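PDB 6L85: phosphate transporter from Thermotoga maritima MSB8, which probably imports phosphate across the cell membrane, driven by sodium ions, as a bacterial relative of the human SLC20 carriers. Local coordinates for residues V161-I175 / I225-F239. Numbering follows the deposited sequence.
Sequences VFHTKNPKKSSTVAI and INEKKDVYDAVENVF
Two helix starts pack side by side against the end of helix 129-162, with V235 of helix 231-258 as a knob among V161, F162, P167 and S171. The segments 167-175 and 231-239 run nearly parallel, 14° apart in direction, and their axes come within 9.5 Å. The two methyls of V235 share the work. V235 CG1 meets V161 CG1 tip to tip and lies obliquely by F162 CZ, 3.9 Å away. CG2 faces the backbone of P167. The P167 ring is crossed by V231, whose CG1 lies 3.7 Å from P167 CB.

K168 ties the helix start to the loop ahead of helix 231-258. Its CB and CG lie against I225 CG1, and K168 CE reaches A234 CB at 3.8 Å. The chain runs extended and bends only at its last torsion (chi4 -148°), which brings NZ to the loop carbonyls. K168 NZ donates to K228 O at 3.0 Å, in the carbonyl plane, and weakly to K229 O.

Both helices are N-capped within this contact, by N166 through a weak bond to K169 N and by D230 through OD2 to D233 N. Helix 199-224 lies alongside, with V221 touching T172 and V238. S171 OG bonds back to K168 O, which also accepts from T172 N, and this OG touches I225 CD1.

Deeper along the pair, I175 CD1 sits over the centre of the F239 ring, a CH-pi contact 3.5 Å from the centroid. The same methyl touches V238 CG1. The F162 ring meets Y232 CD1 and E236 OE2 at its edge. That E236 oxygen has its hydrogen bond outside the pair, with S321 OG, and F239 packs edge-to-face with F324. A bound sodium ion lies about 9 Å from the F239 side chain.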
ATOM      1  N   VAL B 161     -12.295  24.902  10.697  1.00 42.01           N
ATOM      2  CA  VAL B 161     -12.066  24.352  12.030  1.00 47.95           C
ATOM      3  C   VAL B 161     -12.102  25.444  13.102  1.00 49.87           C
ATOM      4  O   VAL B 161     -12.995  25.453  13.958  1.00 47.63           O
ATOM      5  CB  VAL B 161     -10.735  23.569  12.084  1.00 47.35           C
ATOM      6  CG1 VAL B 161     -10.520  22.958  13.473  1.00 45.04           C
ATOM      7  CG2 VAL B 161     -10.728  22.492  11.029  1.00 43.74           C
ATOM      8  N   PHE B 162     -11.153  26.383  13.057  1.00 49.78           N
ATOM      9  CA  PHE B 162     -10.988  27.301  14.187  1.00 58.00           C
ATOM     10  C   PHE B 162     -12.127  28.323  14.260  1.00 50.76           C
ATOM     11  O   PHE B 162     -12.712  28.531  15.325  1.00 54.39           O
ATOM     12  CB  PHE B 162      -9.611  27.979  14.121  1.00 54.35           C
ATOM     13  CG  PHE B 162      -8.455  27.018  14.345  1.00 56.86           C
ATOM     14  CD1 PHE B 162      -8.138  26.570  15.622  1.00 59.13           C
ATOM     15  CD2 PHE B 162      -7.711  26.538  13.271  1.00 58.06           C
ATOM     16  CE1 PHE B 162      -7.083  25.675  15.834  1.00 59.18           C
ATOM     17  CE2 PHE B 162      -6.654  25.638  13.465  1.00 55.18           C
ATOM     18  CZ  PHE B 162      -6.341  25.207  14.746  1.00 59.68           C
ATOM     19  N   HIS B 163     -12.503  28.923  13.136  1.00 49.69           N
ATOM     20  CA  HIS B 163     -13.586  29.892  13.160  1.00 50.55           C
ATOM     21  C   HIS B 163     -14.966  29.244  13.136  1.00 50.61           C
ATOM     22  O   HIS B 163     -15.842  29.716  12.407  1.00 55.26           O
ATOM     23  CB  HIS B 163     -13.478  30.843  11.958  1.00 49.24           C
ATOM     24  CG  HIS B 163     -12.151  31.527  11.832  1.00 51.70           C
ATOM     25  ND1 HIS B 163     -11.195  31.502  12.829  1.00 51.09           N
ATOM     26  CD2 HIS B 163     -11.622  32.262  10.823  1.00 50.19           C
ATOM     27  CE1 HIS B 163     -10.133  32.183  12.436  1.00 51.93           C
ATOM     28  NE2 HIS B 163     -10.365  32.653  11.222  1.00 56.10           N
ATOM     29  N   THR B 164     -15.211  28.232  13.971  1.00 49.42           N
ATOM     30  CA  THR B 164     -16.510  27.567  14.017  1.00 47.67           C
ATOM     31  C   THR B 164     -16.974  27.468  15.465  1.00 48.87           C
ATOM     32  O   THR B 164     -16.181  27.601  16.398  1.00 50.82           O
ATOM     33  CB  THR B 164     -16.482  26.141  13.389  1.00 52.80           C
ATOM     34  OG1 THR B 164     -15.647  25.282  14.170  1.00 45.52           O
ATOM     35  CG2 THR B 164     -15.975  26.165  11.952  1.00 47.50           C
ATOM     36  N   LYS B 165     -18.272  27.194  15.637  1.00 47.51           N
ATOM     37  CA  LYS B 165     -18.879  27.113  16.963  1.00 52.33           C
ATOM     38  C   LYS B 165     -18.328  25.979  17.812  1.00 54.60           C
ATOM     39  O   LYS B 165     -18.414  26.042  19.046  1.00 54.54           O
ATOM     40  CB  LYS B 165     -20.398  26.929  16.837  1.00 55.66           C
ATOM     41  CG  LYS B 165     -21.122  28.127  16.228  1.00 57.79           C
ATOM     42  CD  LYS B 165     -22.596  27.825  16.005  1.00 60.17           C
ATOM     43  CE  LYS B 165     -22.978  28.052  14.553  1.00 64.84           C
ATOM     44  NZ  LYS B 165     -22.458  29.367  14.060  1.00 67.83           N
ATOM     45  N   ASN B 166     -17.803  24.926  17.187  1.00 56.06           N
ATOM     46  CA  ASN B 166     -17.395  23.717  17.902  1.00 52.21           C
ATOM     47  C   ASN B 166     -16.176  23.119  17.203  1.00 59.11           C
ATOM     48  O   ASN B 166     -16.275  22.119  16.477  1.00 53.14           O
ATOM     49  CB  ASN B 166     -18.550  22.716  17.959  1.00 53.74           C
ATOM     50  CG  ASN B 166     -18.246  21.522  18.835  1.00 54.57           C
ATOM     51  OD1 ASN B 166     -17.100  21.290  19.223  1.00 54.48           O
ATOM     52  ND2 ASN B 166     -19.282  20.765  19.169  1.00 62.01           N
ATOM     53  N   PRO B 167     -14.991  23.710  17.413  1.00 58.71           N
ATOM     54  CA  PRO B 167     -13.820  23.298  16.616  1.00 51.66           C
ATOM     55  C   PRO B 167     -13.433  21.831  16.764  1.00 54.52           C
ATOM     56  O   PRO B 167     -12.899  21.260  15.805  1.00 49.23           O
ATOM     57  CB  PRO B 167     -12.711  24.237  17.115  1.00 49.58           C
ATOM     58  CG  PRO B 167     -13.475  25.475  17.607  1.00 51.17           C
ATOM     59  CD  PRO B 167     -14.700  24.882  18.266  1.00 54.37           C
ATOM     60  N   LYS B 168     -13.682  21.202  17.920  1.00 50.29           N
ATOM     61  CA  LYS B 168     -13.420  19.768  18.056  1.00 54.68           C
ATOM     62  C   LYS B 168     -14.225  18.960  17.038  1.00 52.69           C
ATOM     63  O   LYS B 168     -13.674  18.139  16.280  1.00 54.12           O
ATOM     64  CB  LYS B 168     -13.771  19.313  19.470  1.00 49.64           C
ATOM     65  CG  LYS B 168     -12.811  19.731  20.540  1.00 53.97           C
ATOM     66  CD  LYS B 168     -13.356  19.279  21.889  1.00 50.68           C
ATOM     67  CE  LYS B 168     -12.368  19.521  22.993  1.00 52.69           C
ATOM     68  NZ  LYS B 168     -12.496  18.471  24.051  1.00 68.13           N
ATOM     69  N   LYS B 169     -15.543  19.180  17.033  1.00 52.11           N
ATOM     70  CA  LYS B 169     -16.442  18.557  16.070  1.00 55.19           C
ATOM     71  C   LYS B 169     -16.012  18.854  14.641  1.00 55.99           C
ATOM     72  O   LYS B 169     -16.090  17.981  13.768  1.00 56.73           O
ATOM     73  CB  LYS B 169     -17.865  19.065  16.312  1.00 57.28           C
ATOM     74  CG  LYS B 169     -19.002  18.108  15.993  1.00 61.67           C
ATOM     75  CD  LYS B 169     -20.270  18.554  16.734  1.00 63.92           C
ATOM     76  CE  LYS B 169     -21.552  17.980  16.130  1.00 67.43           C
ATOM     77  NZ  LYS B 169     -22.046  18.770  14.960  1.00 74.07           N
ATOM     78  N   SER B 170     -15.550  20.081  14.383  1.00 47.54           N
ATOM     79  CA  SER B 170     -15.153  20.460  13.031  1.00 48.20           C
ATOM     80  C   SER B 170     -13.881  19.735  12.594  1.00 52.08           C
ATOM     81  O   SER B 170     -13.738  19.378  11.417  1.00 48.25           O
ATOM     82  CB  SER B 170     -14.949  21.975  12.949  1.00 45.32           C
ATOM     83  OG  SER B 170     -16.184  22.643  12.782  1.00 50.66           O
ATOM     84  N   SER B 171     -12.929  19.555  13.517  1.00 47.78           N
ATOM     85  CA  SER B 171     -11.681  18.884  13.183  1.00 51.21           C
ATOM     86  C   SER B 171     -11.956  17.431  12.834  1.00 50.94           C
ATOM     87  O   SER B 171     -11.348  16.874  11.906  1.00 49.78           O
ATOM     88  CB  SER B 171     -10.702  18.994  14.354  1.00 43.66           C
ATOM     89  OG  SER B 171     -11.113  18.157  15.423  1.00 46.62           O
ATOM     90  N   THR B 172     -12.922  16.844  13.542  1.00 52.07           N
ATOM     91  CA  THR B 172     -13.430  15.502  13.270  1.00 49.21           C
ATOM     92  C   THR B 172     -13.853  15.307  11.812  1.00 51.48           C
ATOM     93  O   THR B 172     -13.860  14.171  11.314  1.00 51.81           O
ATOM     94  CB  THR B 172     -14.588  15.279  14.250  1.00 47.99           C
ATOM     95  OG1 THR B 172     -14.159  14.432  15.318  1.00 54.71           O
ATOM     96  CG2 THR B 172     -15.833  14.754  13.584  1.00 42.76           C
ATOM     97  N   VAL B 173     -14.167  16.391  11.107  1.00 51.34           N
ATOM     98  CA  VAL B 173     -14.563  16.326   9.713  1.00 45.85           C
ATOM     99  C   VAL B 173     -13.465  16.818   8.778  1.00 48.70           C
ATOM    100  O   VAL B 173     -13.308  16.267   7.682  1.00 50.16           O
ATOM    101  CB  VAL B 173     -15.862  17.132   9.487  1.00 49.47           C
ATOM    102  CG1 VAL B 173     -16.156  17.309   7.995  1.00 44.72           C
ATOM    103  CG2 VAL B 173     -17.030  16.490  10.197  1.00 54.75           C
ATOM    104  N   ALA B 174     -12.699  17.829   9.179  1.00 49.07           N
ATOM    105  CA  ALA B 174     -11.786  18.475   8.240  1.00 47.88           C
ATOM    106  C   ALA B 174     -10.483  17.706   8.078  1.00 43.64           C
ATOM    107  O   ALA B 174      -9.890  17.716   6.993  1.00 42.61           O
ATOM    108  CB  ALA B 174     -11.480  19.904   8.689  1.00 43.10           C
ATOM    109  N   ILE B 175      -9.990  17.092   9.147  1.00 41.65           N
ATOM    110  CA  ILE B 175      -8.745  16.336   9.037  1.00 48.90           C
ATOM    111  C   ILE B 175      -8.994  15.080   8.199  1.00 47.58           C
ATOM    112  O   ILE B 175      -8.196  14.788   7.285  1.00 49.23           O
ATOM    113  CB  ILE B 175      -8.184  16.030  10.434  1.00 52.23           C
ATOM    114  CG1 ILE B 175      -7.772  17.346  11.097  1.00 50.73           C
ATOM    115  CG2 ILE B 175      -7.059  14.975  10.382  1.00 49.79           C
ATOM    116  CD1 ILE B 175      -6.813  17.190  12.223  1.00 51.36           C
ATOM    117  N   ILE B 225      -9.838  13.354  19.762  1.00 52.83           N
ATOM    118  CA  ILE B 225     -10.299  14.675  20.139  1.00 54.40           C
ATOM    119  C   ILE B 225     -10.800  14.718  21.575  1.00 62.23           C
ATOM    120  O   ILE B 225     -10.950  15.808  22.136  1.00 61.27           O
ATOM    121  CB  ILE B 225     -11.380  15.118  19.127  1.00 53.24           C
ATOM    122  CG1 ILE B 225     -11.437  16.637  19.008  1.00 57.46           C
ATOM    123  CG2 ILE B 225     -12.727  14.524  19.491  1.00 58.65           C
ATOM    124  CD1 ILE B 225     -10.110  17.271  18.707  1.00 53.30           C
ATOM    125  N   ASN B 226     -11.021  13.550  22.191  1.00 60.66           N
ATOM    126  CA  ASN B 226     -11.495  13.419  23.563  1.00 63.14           C
ATOM    127  C   ASN B 226     -10.373  13.337  24.589  1.00 60.09           C
ATOM    128  O   ASN B 226     -10.665  13.228  25.779  1.00 63.79           O
ATOM    129  CB  ASN B 226     -12.365  12.162  23.714  1.00 63.25           C
ATOM    130  CG  ASN B 226     -13.661  12.239  22.924  1.00 69.03           C
ATOM    131  OD1 ASN B 226     -14.161  13.328  22.629  1.00 63.27           O
ATOM    132  ND2 ASN B 226     -14.213  11.071  22.573  1.00 68.70           N
ATOM    133  N   GLU B 227      -9.107  13.369  24.173  1.00 62.76           N
ATOM    134  CA  GLU B 227      -8.017  13.217  25.135  1.00 67.84           C
ATOM    135  C   GLU B 227      -7.665  14.511  25.859  1.00 65.43           C
ATOM    136  O   GLU B 227      -7.033  14.456  26.920  1.00 61.39           O
ATOM    137  CB  GLU B 227      -6.761  12.671  24.446  1.00 65.45           C
ATOM    138  CG  GLU B 227      -6.928  11.279  23.869  1.00 72.85           C
ATOM    139  CD  GLU B 227      -5.631  10.483  23.877  1.00 89.86           C
ATOM    140  OE1 GLU B 227      -4.903  10.529  24.896  1.00 99.96           O
ATOM    141  OE2 GLU B 227      -5.341   9.812  22.863  1.00 85.76           O
ATOM    142  N   LYS B 228      -8.026  15.665  25.308  1.00 59.77           N
ATOM    143  CA  LYS B 228      -7.739  16.948  25.932  1.00 60.84           C
ATOM    144  C   LYS B 228      -9.042  17.699  26.158  1.00 62.88           C
ATOM    145  O   LYS B 228      -9.972  17.608  25.347  1.00 64.55           O
ATOM    146  CB  LYS B 228      -6.788  17.781  25.074  1.00 62.24           C
ATOM    147  CG  LYS B 228      -5.547  17.035  24.606  1.00 60.50           C
ATOM    148  CD  LYS B 228      -4.511  16.931  25.711  1.00 61.73           C
ATOM    149  CE  LYS B 228      -3.124  16.616  25.150  1.00 63.90           C
ATOM    150  NZ  LYS B 228      -2.152  16.289  26.247  1.00 73.56           N
ATOM    151  N   LYS B 229      -9.106  18.439  27.268  1.00 63.40           N
ATOM    152  CA  LYS B 229     -10.305  19.201  27.601  1.00 59.79           C
ATOM    153  C   LYS B 229     -10.365  20.515  26.828  1.00 60.74           C
ATOM    154  O   LYS B 229     -11.399  20.845  26.232  1.00 61.47           O
ATOM    155  CB  LYS B 229     -10.359  19.464  29.111  1.00 60.01           C
ATOM    156  CG  LYS B 229     -10.383  18.206  29.979  1.00 67.88           C
ATOM    157  CD  LYS B 229     -10.664  18.554  31.443  1.00 74.18           C
ATOM    158  CE  LYS B 229     -10.845  17.303  32.308  1.00 74.81           C
ATOM    159  NZ  LYS B 229      -9.562  16.548  32.503  1.00 73.29           N
ATOM    160  N   ASP B 230      -9.268  21.275  26.822  1.00 56.67           N
ATOM    161  CA  ASP B 230      -9.258  22.558  26.133  1.00 52.32           C
ATOM    162  C   ASP B 230      -9.388  22.371  24.624  1.00 56.43           C
ATOM    163  O   ASP B 230      -8.739  21.505  24.035  1.00 58.04           O
ATOM    164  CB  ASP B 230      -7.967  23.316  26.453  1.00 54.17           C
ATOM    165  CG  ASP B 230      -7.873  24.628  25.706  1.00 65.80           C
ATOM    166  OD1 ASP B 230      -8.598  25.574  26.082  1.00 72.90           O
ATOM    167  OD2 ASP B 230      -7.081  24.720  24.741  1.00 66.03           O
ATOM    168  N   VAL B 231     -10.207  23.224  24.003  1.00 53.90           N
ATOM    169  CA  VAL B 231     -10.534  23.093  22.585  1.00 53.48           C
ATOM    170  C   VAL B 231      -9.272  23.149  21.728  1.00 58.64           C
ATOM    171  O   VAL B 231      -9.038  22.282  20.870  1.00 55.37           O
ATOM    172  CB  VAL B 231     -11.534  24.187  22.166  1.00 58.52           C
ATOM    173  CG1 VAL B 231     -11.673  24.231  20.637  1.00 55.39           C
ATOM    174  CG2 VAL B 231     -12.891  23.969  22.836  1.00 56.40           C
ATOM    175  N   TYR B 232      -8.445  24.177  21.938  1.00 54.51           N
ATOM    176  CA  TYR B 232      -7.289  24.371  21.070  1.00 58.18           C
ATOM    177  C   TYR B 232      -6.224  23.315  21.325  1.00 52.82           C
ATOM    178  O   TYR B 232      -5.582  22.831  20.386  1.00 52.68           O
ATOM    179  CB  TYR B 232      -6.727  25.782  21.249  1.00 55.60           C
ATOM    180  CG  TYR B 232      -7.767  26.861  21.020  1.00 67.22           C
ATOM    181  CD1 TYR B 232      -8.217  27.167  19.739  1.00 72.29           C
ATOM    182  CD2 TYR B 232      -8.307  27.574  22.093  1.00 66.55           C
ATOM    183  CE1 TYR B 232      -9.178  28.166  19.528  1.00 73.13           C
ATOM    184  CE2 TYR B 232      -9.262  28.566  21.896  1.00 69.98           C
ATOM    185  CZ  TYR B 232      -9.697  28.860  20.616  1.00 77.90           C
ATOM    186  OH  TYR B 232     -10.649  29.853  20.436  1.00 76.61           O
ATOM    187  N   ASP B 233      -6.035  22.931  22.582  1.00 51.21           N
ATOM    188  CA  ASP B 233      -5.075  21.880  22.890  1.00 55.40           C
ATOM    189  C   ASP B 233      -5.493  20.554  22.250  1.00 54.01           C
ATOM    190  O   ASP B 233      -4.652  19.813  21.727  1.00 46.98           O
ATOM    191  CB  ASP B 233      -4.933  21.756  24.409  1.00 56.84           C
ATOM    192  CG  ASP B 233      -3.847  20.792  24.815  1.00 67.54           C
ATOM    193  OD1 ASP B 233      -2.804  20.730  24.123  1.00 79.81           O
ATOM    194  OD2 ASP B 233      -4.036  20.088  25.827  1.00 77.27           O
ATOM    195  N   ALA B 234      -6.802  20.268  22.238  1.00 54.78           N
ATOM    196  CA  ALA B 234      -7.303  19.027  21.650  1.00 53.97           C
ATOM    197  C   ALA B 234      -7.146  19.034  20.133  1.00 51.09           C
ATOM    198  O   ALA B 234      -6.729  18.027  19.538  1.00 48.90           O
ATOM    199  CB  ALA B 234      -8.768  18.812  22.039  1.00 44.68           C
ATOM    200  N   VAL B 235      -7.469  20.161  19.492  1.00 45.16           N
ATOM    201  CA  VAL B 235      -7.343  20.246  18.043  1.00 43.58           C
ATOM    202  C   VAL B 235      -5.882  20.132  17.628  1.00 49.27           C
ATOM    203  O   VAL B 235      -5.550  19.420  16.668  1.00 53.58           O
ATOM    204  CB  VAL B 235      -7.989  21.541  17.526  1.00 48.55           C
ATOM    205  CG1 VAL B 235      -7.621  21.779  16.052  1.00 42.58           C
ATOM    206  CG2 VAL B 235      -9.508  21.476  17.717  1.00 45.40           C
ATOM    207  N   GLU B 236      -4.980  20.808  18.344  1.00 46.82           N
ATOM    208  CA  GLU B 236      -3.574  20.690  17.983  1.00 46.64           C
ATOM    209  C   GLU B 236      -3.050  19.292  18.247  1.00 47.51           C
ATOM    210  O   GLU B 236      -2.162  18.829  17.528  1.00 45.61           O
ATOM    211  CB  GLU B 236      -2.731  21.725  18.718  1.00 40.56           C
ATOM    212  CG  GLU B 236      -2.927  23.119  18.129  1.00 49.63           C
ATOM    213  CD  GLU B 236      -2.370  23.263  16.701  1.00 54.71           C
ATOM    214  OE1 GLU B 236      -1.238  22.788  16.448  1.00 54.16           O
ATOM    215  OE2 GLU B 236      -3.052  23.874  15.843  1.00 54.51           O
ATOM    216  N   ASN B 237      -3.593  18.601  19.251  1.00 46.39           N
ATOM    217  CA  ASN B 237      -3.184  17.226  19.506  1.00 44.36           C
ATOM    218  C   ASN B 237      -3.587  16.312  18.347  1.00 43.97           C
ATOM    219  O   ASN B 237      -2.804  15.456  17.899  1.00 46.22           O
ATOM    220  CB  ASN B 237      -3.808  16.773  20.821  1.00 45.42           C
ATOM    221  CG  ASN B 237      -3.314  15.432  21.255  1.00 53.45           C
ATOM    222  OD1 ASN B 237      -2.114  15.252  21.494  1.00 55.07           O
ATOM    223  ND2 ASN B 237      -4.224  14.464  21.340  1.00 53.39           N
ATOM    224  N   VAL B 238      -4.792  16.521  17.817  1.00 40.68           N
ATOM    225  CA  VAL B 238      -5.239  15.754  16.660  1.00 47.94           C
ATOM    226  C   VAL B 238      -4.383  16.071  15.430  1.00 50.06           C
ATOM    227  O   VAL B 238      -3.966  15.164  14.696  1.00 43.28           O
ATOM    228  CB  VAL B 238      -6.739  16.020  16.419  1.00 49.95           C
ATOM    229  CG1 VAL B 238      -7.168  15.461  15.104  1.00 55.49           C
ATOM    230  CG2 VAL B 238      -7.543  15.372  17.520  1.00 51.55           C
ATOM    231  N   PHE B 239      -4.098  17.356  15.184  1.00 44.08           N
ATOM    232  CA  PHE B 239      -3.198  17.691  14.086  1.00 43.98           C
ATOM    233  C   PHE B 239      -1.817  17.094  14.299  1.00 44.84           C
ATOM    234  O   PHE B 239      -1.151  16.712  13.330  1.00 39.78           O
ATOM    235  CB  PHE B 239      -3.082  19.202  13.910  1.00 44.20           C
ATOM    236  CG  PHE B 239      -4.144  19.780  13.046  1.00 43.41           C
ATOM    237  CD1 PHE B 239      -4.168  19.523  11.685  1.00 42.35           C
ATOM    238  CD2 PHE B 239      -5.141  20.563  13.594  1.00 47.99           C
ATOM    239  CE1 PHE B 239      -5.163  20.064  10.883  1.00 42.56           C
ATOM    240  CE2 PHE B 239      -6.134  21.110  12.794  1.00 47.99           C
ATOM    241  CZ  PHE B 239      -6.149  20.857  11.443  1.00 47.56           C
TER